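Local coordinates for nicastrin (Dictyostelium purpureum, PDB 4R12), which probably serves as an essential subunit of gamma-secretase, the complex that cleaves membrane proteins such as Notch receptors and the amyloid precursor protein within the membrane, at residues D109-N114 against N124-P129; G118-S123 against S384-L389; D222-F227 against A270-Y275. One frame throughout, in Å; residues are numbered along the deposited sequence.

Contact 1. Residues D109-N114 against N124-P129; sequences DSRYPN and NLEWNP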
loop_
_atom_site.group_PDB
_atom_site.type_symbol
_atom_site.label_atom_id
_atom_site.label_comp_id
_atom_site.label_asym_id
_atom_site.label_seq_id
_atom_site.Cartn_x
_atom_site.Cartn_y
_atom_site.Cartn_z
ATOM N N ASP A 109 -0.046 -14.039 -0.495
ATOM C CA ASP A 109 -0.263 -13.341 -1.755
ATOM C C ASP A 109 0.074 -14.229 -2.950
ATOM O O ASP A 109 0.221 -15.441 -2.810
ATOM C CB ASP A 109 0.559 -12.054 -1.789
ATOM C CG ASP A 109 -0.160 -10.923 -2.501
ATOM O OD1 ASP A 109 -0.114 -10.889 -3.750
ATOM O OD2 ASP A 109 -0.766 -10.069 -1.814
ATOM N N SER A 110 0.193 -13.621 -4.128
ATOM C CA SER A 110 0.477 -14.354 -5.367
ATOM C C SER A 110 1.969 -14.684 -5.545
ATOM O O SER A 110 2.826 -13.970 -5.029
ATOM C CB SER A 110 -0.015 -13.533 -6.564
ATOM O OG SER A 110 0.462 -14.059 -7.785
ATOM N N ARG A 111 2.269 -15.750 -6.294
ATOM C CA ARG A 111 3.655 -16.103 -6.630
ATOM C C ARG A 111 4.298 -15.067 -7.552
ATOM O O ARG A 111 5.523 -14.930 -7.593
ATOM C CB ARG A 111 3.723 -17.481 -7.304
ATOM C CG ARG A 111 3.215 -18.664 -6.474
ATOM C CD ARG A 111 4.331 -19.290 -5.645
ATOM N NE ARG A 111 3.920 -20.510 -4.947
ATOM C CZ ARG A 111 4.147 -21.751 -5.383
ATOM N NH1 ARG A 111 4.773 -21.959 -6.531
ATOM N NH2 ARG A 111 3.732 -22.793 -4.671
ATOM N N TYR A 112 3.467 -14.374 -8.322
ATOM C CA TYR A 112 3.919 -13.275 -9.171
ATOM C C TYR A 112 2.835 -12.206 -9.113
ATOM O O TYR A 112 1.904 -12.208 -9.912
ATOM C CB TYR A 112 4.187 -13.768 -10.610
ATOM C CG TYR A 112 4.817 -12.780 -11.587
ATOM C CD1 TYR A 112 4.527 -11.416 -11.538
ATOM C CD2 TYR A 112 5.685 -13.222 -12.581
ATOM C CE1 TYR A 112 5.079 -10.528 -12.434
ATOM C CE2 TYR A 112 6.254 -12.335 -13.484
ATOM C CZ TYR A 112 5.942 -10.991 -13.411
ATOM O OH TYR A 112 6.493 -10.103 -14.310
ATOM N N PRO A 113 2.945 -11.286 -8.135
ATOM C CA PRO A 113 1.942 -10.225 -7.966
ATOM C C PRO A 113 1.744 -9.402 -9.238
ATOM O O PRO A 113 2.729 -8.993 -9.865
ATOM C CB PRO A 113 2.533 -9.352 -6.836
ATOM C CG PRO A 113 3.418 -10.293 -6.066
ATOM C CD PRO A 113 4.021 -11.205 -7.132
ATOM N N ASN A 114 0.489 -9.201 -9.620
ATOM C CA ASN A 114 0.129 -8.376 -10.767
ATOM C C ASN A 114 0.660 -8.862 -12.097
ATOM O O ASN A 114 0.769 -8.069 -13.026
ATOM C CB ASN A 114 0.613 -6.944 -10.553
ATOM C CG ASN A 114 -0.258 -6.183 -9.607
ATOM O OD1 ASN A 114 -1.474 -6.168 -9.752
ATOM N ND2 ASN A 114 0.356 -5.547 -8.622
ATOM N N ASN A 124 7.153 -17.002 -16.782
ATOM C CA ASN A 124 7.222 -18.218 -15.984
ATOM C C ASN A 124 7.967 -18.015 -14.670
ATOM O O ASN A 124 8.172 -18.966 -13.905
ATOM C CB ASN A 124 7.891 -19.338 -16.785
ATOM C CG ASN A 124 6.986 -19.889 -17.861
ATOM O OD1 ASN A 124 5.806 -20.118 -17.618
ATOM N ND2 ASN A 124 7.527 -20.092 -19.059
ATOM N N LEU A 125 8.388 -16.781 -14.410
ATOM C CA LEU A 125 9.103 -16.491 -13.181
ATOM C C LEU A 125 8.142 -16.470 -12.001
ATOM O O LEU A 125 6.952 -16.203 -12.167
ATOM C CB LEU A 125 9.835 -15.149 -13.264
ATOM C CG LEU A 125 10.895 -14.964 -14.346
ATOM C CD1 LEU A 125 11.565 -13.607 -14.160
ATOM C CD2 LEU A 125 11.915 -16.092 -14.316
ATOM N N GLU A 126 8.671 -16.780 -10.823
ATOM C CA GLU A 126 7.950 -16.633 -9.574
ATOM C C GLU A 126 8.784 -15.779 -8.644
ATOM O O GLU A 126 9.743 -16.275 -8.043
ATOM C CB GLU A 126 7.672 -17.989 -8.928
ATOM C CG GLU A 126 6.844 -18.922 -9.799
ATOM C CD GLU A 126 6.380 -20.152 -9.045
ATOM O OE1 GLU A 126 7.025 -20.511 -8.032
ATOM O OE2 GLU A 126 5.378 -20.763 -9.474
ATOM N N TRP A 127 8.428 -14.499 -8.544
ATOM C CA TRP A 127 9.179 -13.535 -7.748
ATOM C C TRP A 127 8.962 -13.735 -6.242
ATOM O O TRP A 127 9.821 -13.401 -5.426
ATOM C CB TRP A 127 8.785 -12.106 -8.152
ATOM C CG TRP A 127 9.290 -11.725 -9.504
ATOM C CD1 TRP A 127 8.608 -11.773 -10.692
ATOM C CD2 TRP A 127 10.602 -11.244 -9.814
ATOM N NE1 TRP A 127 9.430 -11.352 -11.727
ATOM C CE2 TRP A 127 10.658 -11.019 -11.205
ATOM C CE3 TRP A 127 11.741 -10.980 -9.041
ATOM C CZ2 TRP A 127 11.808 -10.541 -11.841
ATOM C CZ3 TRP A 127 12.878 -10.503 -9.670
ATOM C CH2 TRP A 127 12.905 -10.288 -11.056
ATOM N N ASN A 128 7.811 -14.309 -5.902
ATOM C CA ASN A 128 7.394 -14.546 -4.519
ATOM C C ASN A 128 7.066 -16.044 -4.357
ATOM O O ASN A 128 5.912 -16.404 -4.105
ATOM C CB ASN A 128 6.176 -13.651 -4.211
ATOM C CG ASN A 128 5.741 -13.683 -2.738
ATOM O OD1 ASN A 128 6.548 -13.870 -1.836
ATOM N ND2 ASN A 128 4.434 -13.496 -2.505
ATOM N N PRO A 129 8.076 -16.924 -4.539
ATOM C CA PRO A 129 7.784 -18.356 -4.752
ATOM C C PRO A 129 7.248 -19.090 -3.509
ATOM O O PRO A 129 6.638 -20.151 -3.636
ATOM C CB PRO A 129 9.150 -18.924 -5.186
ATOM C CG PRO A 129 10.149 -18.012 -4.550
ATOM C CD PRO A 129 9.526 -16.646 -4.586
HETATM O O HOH W 1 9.069 -10.712 -14.521
#

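Contact 2. Residues G118-S123 against S384-L389; sequences GLYPNS and SSMSFL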
loop_
_atom_site.group_PDB
_atom_site.type_symbol
_atom_site.label_atom_id
_atom_site.label_comp_id
_atom_site.label_asym_id
_atom_site.label_seq_id
_atom_site.Cartn_x
_atom_site.Cartn_y
_atom_site.Cartn_z
ATOM N N GLY A 118 1.286 -6.495 -15.916
ATOM C CA GLY A 118 2.604 -5.920 -16.128
ATOM C C GLY A 118 3.181 -6.191 -17.502
ATOM O O GLY A 118 2.454 -6.558 -18.416
ATOM N N LEU A 119 4.496 -6.004 -17.647
ATOM C CA LEU A 119 5.186 -6.201 -18.923
ATOM C C LEU A 119 5.244 -7.632 -19.420
ATOM O O LEU A 119 5.400 -7.864 -20.613
ATOM C CB LEU A 119 6.627 -5.699 -18.828
ATOM C CG LEU A 119 6.919 -4.227 -19.070
ATOM C CD1 LEU A 119 8.418 -4.030 -19.034
ATOM C CD2 LEU A 119 6.351 -3.755 -20.398
ATOM N N TYR A 120 5.161 -8.592 -18.510
ATOM C CA TYR A 120 5.372 -9.983 -18.875
ATOM C C TYR A 120 4.196 -10.879 -18.474
ATOM O O TYR A 120 4.328 -11.720 -17.588
ATOM C CB TYR A 120 6.662 -10.502 -18.237
ATOM C CG TYR A 120 7.811 -9.505 -18.279
ATOM C CD1 TYR A 120 8.609 -9.372 -19.411
ATOM C CD2 TYR A 120 8.100 -8.700 -17.177
ATOM C CE1 TYR A 120 9.662 -8.461 -19.446
ATOM C CE2 TYR A 120 9.146 -7.796 -17.205
ATOM C CZ TYR A 120 9.921 -7.681 -18.336
ATOM O OH TYR A 120 10.957 -6.776 -18.353
ATOM N N PRO A 121 3.048 -10.717 -19.144
ATOM C CA PRO A 121 1.875 -11.544 -18.822
ATOM C C PRO A 121 2.124 -13.050 -18.952
ATOM O O PRO A 121 1.510 -13.825 -18.218
ATOM C CB PRO A 121 0.834 -11.079 -19.842
ATOM C CG PRO A 121 1.249 -9.694 -20.193
ATOM C CD PRO A 121 2.748 -9.716 -20.182
ATOM N N ASN A 122 3.011 -13.461 -19.852
ATOM C CA ASN A 122 3.289 -14.883 -20.040
ATOM C C ASN A 122 4.513 -15.357 -19.275
ATOM O O ASN A 122 5.054 -16.425 -19.574
ATOM C CB ASN A 122 3.496 -15.218 -21.524
ATOM C CG ASN A 122 2.546 -14.472 -22.444
ATOM O OD1 ASN A 122 2.976 -13.647 -23.259
ATOM N ND2 ASN A 122 1.253 -14.772 -22.342
ATOM N N SER A 123 4.969 -14.574 -18.302
ATOM C CA SER A 123 6.193 -14.930 -17.585
ATOM C C SER A 123 6.059 -16.255 -16.845
ATOM O O SER A 123 4.988 -16.587 -16.341
ATOM C CB SER A 123 6.586 -13.827 -16.582
ATOM O OG SER A 123 7.771 -14.188 -15.885
ATOM N N SER A 384 5.997 -0.385 -10.803
ATOM C CA SER A 384 5.243 0.702 -11.412
ATOM C C SER A 384 5.886 1.215 -12.693
ATOM O O SER A 384 5.204 1.812 -13.541
ATOM C CB SER A 384 5.090 1.849 -10.409
ATOM O OG SER A 384 4.261 1.437 -9.335
ATOM N N SER A 385 7.199 1.012 -12.813
ATOM C CA SER A 385 7.930 1.383 -14.022
ATOM C C SER A 385 7.382 0.656 -15.247
ATOM O O SER A 385 7.472 1.149 -16.367
ATOM C CB SER A 385 9.420 1.075 -13.871
ATOM O OG SER A 385 10.029 1.941 -12.931
ATOM N N MET A 386 6.826 -0.529 -15.025
ATOM C CA MET A 386 6.192 -1.274 -16.103
ATOM C C MET A 386 5.124 -0.463 -16.842
ATOM O O MET A 386 4.932 -0.638 -18.054
ATOM C CB MET A 386 5.577 -2.562 -15.564
ATOM C CG MET A 386 6.603 -3.604 -15.165
ATOM S SD MET A 386 5.829 -5.102 -14.514
ATOM C CE MET A 386 7.189 -6.256 -14.641
ATOM N N SER A 387 4.432 0.421 -16.131
ATOM C CA SER A 387 3.396 1.223 -16.771
ATOM C C SER A 387 4.017 2.191 -17.767
ATOM O O SER A 387 3.460 2.429 -18.839
ATOM C CB SER A 387 2.572 1.983 -15.730
ATOM O OG SER A 387 1.941 1.077 -14.847
ATOM N N PHE A 388 5.173 2.750 -17.422
ATOM C CA PHE A 388 5.851 3.674 -18.333
ATOM C C PHE A 388 6.505 2.941 -19.505
ATOM O O PHE A 388 6.498 3.433 -20.633
ATOM C CB PHE A 388 6.891 4.513 -17.572
ATOM C CG PHE A 388 6.276 5.469 -16.591
ATOM C CD1 PHE A 388 5.875 5.034 -15.343
ATOM C CD2 PHE A 388 6.067 6.797 -16.933
ATOM C CE1 PHE A 388 5.289 5.908 -14.443
ATOM C CE2 PHE A 388 5.482 7.676 -16.035
ATOM C CZ PHE A 388 5.084 7.224 -14.793
ATOM N N LEU A 389 7.054 1.760 -19.244
ATOM C CA LEU A 389 7.744 1.003 -20.299
ATOM C C LEU A 389 6.802 0.464 -21.375
ATOM O O LEU A 389 7.238 0.099 -22.476
ATOM C CB LEU A 389 8.534 -0.143 -19.674
ATOM C CG LEU A 389 9.746 0.352 -18.887
ATOM C CD1 LEU A 389 10.182 -0.680 -17.858
ATOM C CD2 LEU A 389 10.880 0.700 -19.849
#

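Contact 3. Residues D222-F227 against A270-Y275; sequences DTTAFF and AERWGY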
loop_
_atom_site.group_PDB
_atom_site.type_symbol
_atom_site.label_atom_id
_atom_site.label_comp_id
_atom_site.label_asym_id
_atom_site.label_seq_id
_atom_site.Cartn_x
_atom_site.Cartn_y
_atom_site.Cartn_z
ATOM N N ASP A 222 0.880 1.965 -1.700
ATOM C CA ASP A 222 -0.179 1.122 -1.146
ATOM C C ASP A 222 0.347 -0.288 -0.857
ATOM O O ASP A 222 1.374 -0.716 -1.399
ATOM C CB ASP A 222 -1.400 1.065 -2.078
ATOM C CG ASP A 222 -1.101 0.401 -3.410
ATOM O OD1 ASP A 222 -0.126 0.804 -4.071
ATOM O OD2 ASP A 222 -1.843 -0.531 -3.796
ATOM N N THR A 223 -0.354 -0.987 0.033
ATOM C CA THR A 223 0.085 -2.281 0.524
ATOM C C THR A 223 -1.039 -3.303 0.463
ATOM O O THR A 223 -2.182 -2.970 0.122
ATOM C CB THR A 223 0.565 -2.188 1.975
ATOM O OG1 THR A 223 -0.459 -1.550 2.744
ATOM C CG2 THR A 223 1.872 -1.377 2.072
ATOM N N THR A 224 -0.723 -4.549 0.810
ATOM C CA THR A 224 -1.739 -5.603 0.860
ATOM C C THR A 224 -1.554 -6.475 2.084
ATOM O O THR A 224 -0.492 -6.490 2.692
ATOM C CB THR A 224 -1.707 -6.517 -0.377
ATOM O OG1 THR A 224 -0.373 -7.018 -0.566
ATOM C CG2 THR A 224 -2.160 -5.770 -1.617
ATOM N N ALA A 225 -2.608 -7.218 2.411
ATOM C CA ALA A 225 -2.597 -8.167 3.513
ATOM C C ALA A 225 -3.873 -8.999 3.461
ATOM O O ALA A 225 -4.827 -8.651 2.753
ATOM C CB ALA A 225 -2.483 -7.461 4.841
ATOM N N PHE A 226 -3.876 -10.105 4.193
ATOM C CA PHE A 226 -5.084 -10.904 4.363
ATOM C C PHE A 226 -6.061 -10.041 5.161
ATOM O O PHE A 226 -7.225 -9.918 4.805
ATOM C CB PHE A 226 -4.790 -12.218 5.090
ATOM C CG PHE A 226 -5.923 -13.216 5.040
ATOM C CD1 PHE A 226 -6.987 -13.120 5.923
ATOM C CD2 PHE A 226 -5.913 -14.248 4.107
ATOM C CE1 PHE A 226 -8.028 -14.036 5.889
ATOM C CE2 PHE A 226 -6.959 -15.178 4.059
ATOM C CZ PHE A 226 -8.011 -15.066 4.951
ATOM N N PHE A 227 -5.553 -9.455 6.241
ATOM C CA PHE A 227 -6.317 -8.528 7.089
ATOM C C PHE A 227 -5.874 -7.114 6.764
ATOM O O PHE A 227 -4.847 -6.654 7.267
ATOM C CB PHE A 227 -6.093 -8.831 8.581
ATOM C CG PHE A 227 -6.458 -10.234 8.965
ATOM C CD1 PHE A 227 -7.787 -10.623 9.025
ATOM C CD2 PHE A 227 -5.482 -11.167 9.237
ATOM C CE1 PHE A 227 -8.134 -11.928 9.353
ATOM C CE2 PHE A 227 -5.822 -12.467 9.573
ATOM C CZ PHE A 227 -7.151 -12.847 9.636
ATOM N N ALA A 270 -2.877 2.425 -5.118
ATOM C CA ALA A 270 -3.595 1.283 -5.692
ATOM C C ALA A 270 -2.789 0.516 -6.756
ATOM O O ALA A 270 -3.352 -0.175 -7.613
ATOM C CB ALA A 270 -4.949 1.753 -6.256
ATOM N N GLU A 271 -1.462 0.605 -6.672
ATOM C CA GLU A 271 -0.599 -0.136 -7.579
ATOM C C GLU A 271 -0.681 -1.639 -7.362
ATOM O O GLU A 271 -0.473 -2.408 -8.299
ATOM C CB GLU A 271 0.862 0.312 -7.421
ATOM C CG GLU A 271 1.074 1.733 -7.838
ATOM C CD GLU A 271 0.885 1.934 -9.340
ATOM O OE1 GLU A 271 1.821 1.655 -10.107
ATOM O OE2 GLU A 271 -0.204 2.362 -9.747
ATOM N N ARG A 272 -0.970 -2.065 -6.130
ATOM C CA ARG A 272 -1.016 -3.503 -5.852
ATOM C C ARG A 272 -2.226 -4.144 -6.510
ATOM O O ARG A 272 -2.383 -5.361 -6.476
ATOM C CB ARG A 272 -1.048 -3.790 -4.352
ATOM C CG ARG A 272 0.032 -3.110 -3.538
ATOM C CD ARG A 272 1.344 -3.206 -4.200
ATOM N NE ARG A 272 2.453 -2.596 -3.451
ATOM C CZ ARG A 272 3.709 -2.713 -3.866
ATOM N NH1 ARG A 272 3.947 -3.388 -4.994
ATOM N NH2 ARG A 272 4.711 -2.182 -3.185
ATOM N N TRP A 273 -3.086 -3.324 -7.108
ATOM C CA TRP A 273 -4.307 -3.834 -7.718
ATOM C C TRP A 273 -4.307 -3.515 -9.210
ATOM O O TRP A 273 -5.246 -2.915 -9.744
ATOM C CB TRP A 273 -5.529 -3.257 -6.998
ATOM C CG TRP A 273 -5.482 -3.563 -5.532
ATOM C CD1 TRP A 273 -5.025 -2.740 -4.534
ATOM C CD2 TRP A 273 -5.841 -4.799 -4.898
ATOM N NE1 TRP A 273 -5.099 -3.384 -3.321
ATOM C CE2 TRP A 273 -5.594 -4.646 -3.517
ATOM C CE3 TRP A 273 -6.346 -6.018 -5.365
ATOM C CZ2 TRP A 273 -5.841 -5.664 -2.599
ATOM C CZ3 TRP A 273 -6.596 -7.025 -4.451
ATOM C CH2 TRP A 273 -6.344 -6.844 -3.084
ATOM N N GLY A 274 -3.224 -3.912 -9.870
ATOM C CA GLY A 274 -3.106 -3.772 -11.312
ATOM C C GLY A 274 -2.505 -2.464 -11.791
ATOM O O GLY A 274 -2.850 -1.990 -12.876
ATOM N N TYR A 275 -1.634 -1.863 -10.971
ATOM C CA TYR A 275 -0.942 -0.624 -11.333
ATOM C C TYR A 275 -1.868 0.514 -11.749
ATOM O O TYR A 275 -1.519 1.276 -12.640
ATOM C CB TYR A 275 0.045 -0.884 -12.489
ATOM C CG TYR A 275 0.989 -2.033 -12.254
ATOM C CD1 TYR A 275 1.992 -1.938 -11.298
ATOM C CD2 TYR A 275 0.886 -3.216 -12.984
ATOM C CE1 TYR A 275 2.858 -2.978 -11.065
ATOM C CE2 TYR A 275 1.764 -4.272 -12.760
ATOM C CZ TYR A 275 2.751 -4.135 -11.795
ATOM O OH TYR A 275 3.635 -5.155 -11.539
HETATM O O HOH W 2 -3.441 -1.614 -1.772
#

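Contact 1. Residues D109-N114 against N124-P129
Arg111 and Asn128 lie where the two loop segments come closest, with CA atoms 4.6 Å apart, and Asn128 N donates to Arg111 O at 2.9 Å. Arg111 CA also sends a CA-H...O contact to Asn128 O. The Asn128 side chain adds a second bond: ND2 gives a hydrogen to Ser110 O at 3.0 Å, from above the carbonyl plane. Asn128 CG stands anti to its backbone N (chi1 -173°), which carries CG toward residues 109-114; ND2 then reaches Ser110 O. ND2 also bonds to Ser107 OG.

The Arg111 chain bends at chi2 and runs beside Glu126. Its NH1 forms a salt bridge with Glu126 OE1 at 3.1 Å, and the bond to OE2 is weak. The guanidinium and carboxylate planes are 76° apart. Pro129 O sits over one face of the guanidinium, toward its rim, while NE donates to Ala131 O.

Tyr112 and Trp127 form a T-shaped pair. The indole edge meets the phenol face, with planes at 89°, and Trp127 CD1 lies over the centre of the Tyr112 ring. Leu125 O approaches the ring edge, 3.3 Å from Tyr112 CD2. One water accepts from both Tyr112 OH and Trp127 NE1 and bridges the phenol OH and the indole N-H. Tyr405 meets Trp127 in another edge-to-face pair.

Within residues 109-114, Ser110 OG accepts from Tyr112 N in an ST turn. Two arms of one small-lobe loop are held here without regular strand pairing. Ser110 O and Ser107 OG satisfy the buried Asn128 amide N-H groups, and the salt bridge lies at the more exposed side.

Contact 2. Residues G118-S123 against S384-L389
Met386 reaches Gly118, Leu119 and Tyr120 with CG anti to its carbonyl carbon (chi1 -71°) and the chain extended beyond CG (chi2 179°). The thioether thus runs out from helix 385-389 to the loop. Tyr120 CG is likewise anti to its carbonyl carbon, and the ring presents an edge to the methionine methyl.

Leu119 meets the middle of the Met386 chain, and Tyr120 its methyl. Met386 CG packs on Leu119 CG at 4.0 Å, the two side chains crossing obliquely. SD accepts a weak hydrogen bond from Leu119 N at 3.5 Å, nearly straight at 165°. The same sulfur packs closely on Gly118 CA, at 3.7 Å.

At the tip, Met386 CE touches Tyr120 CE2 at 3.6 Å and is equally close to CD2, near the ring plane. The two side chains cross at about a right angle. The phenol OH bonds to Leu380 N, which fixes the ring's tip. Leu119 CB covers one face of the Tyr120 ring. One helical turn on from Met386, Leu389 CB meets Leu119 CD1 at 3.9 Å.

Tyr120 to Ser123 form a type I turn, with Ser123 N bonded to Tyr120 O. Ser385 and Phe388 pack on strands of the large lobe. The contact is mainly apolar packing between the lobes, with the sulfur as a soft acceptor for one backbone N-H.

Contact 3. Residues D222-F227 against A270-Y275
Asp222 meets Ala270, Glu271 and Arg272 along its whole side chain. CB lies 3.6 Å from Ala270 N. CG sits between the backbone N and the carbonyl carbon (chi1 65°), which sets the carboxylate against the start of residues 270-275. OD1 accepts from Glu271 N at 2.9 Å, with the donor above the carboxylate plane. OD2 accepts from Arg272 N, also at 2.9 Å, through its syn lone pair and in a straighter bond of 163°. OD2 also takes a hydrogen from a water, which donates to Thr223 O as well and accepts from Trp273 NE1.

The Asp222 backbone is gripped too. Arg272 NE donates to Asp222 O at 3.0 Å, and that oxygen lies in the guanidinium plane. Arg272 CG lies 3.2 Å from Asp222 OD2. Ser237 OG bonds to both Asp222 O and Arg272 NH2, linking the pair to helix 234-252.

Thr224 CG2 touches both Arg272 CB, at 3.6 Å, and Trp273 CZ2. Its hydroxyl bonds to Gln236 NE2. Glu271 turns its carboxylate elsewhere, to Ser384 and Ser278.

The large lobe is related to the M28 peptidases, and these loops probably correspond to the region that carries the active site in those relatives. The loops follow the parallel strands 214-220 and 262-268. They are joined largely through Asp222, by its backbone O and its buried carboxylate, which two backbone N-H groups and a water satisfy.

Overall arrangement
From the N terminus, the chain leaves strand 90-96 and enters a long loop. Contact 1 closes nine residues of it between 109-114 and 124-129. Residues 118-123 lie inside that closure and pair with 384-389 in contact 2, so the two contacts cross. Contact 3 follows contact 1 in series and is nested within the long span that contact 2 closes. Contacts 1 and 3 stay within the small and large lobe ranges respectively, while contact 2 joins the two. All three touch: Tyr112 packs on Tyr120 and Ser123, Asn114 OD1 has a weak bond to Gly274 N, and Tyr275 packs against Gly118 and Met386.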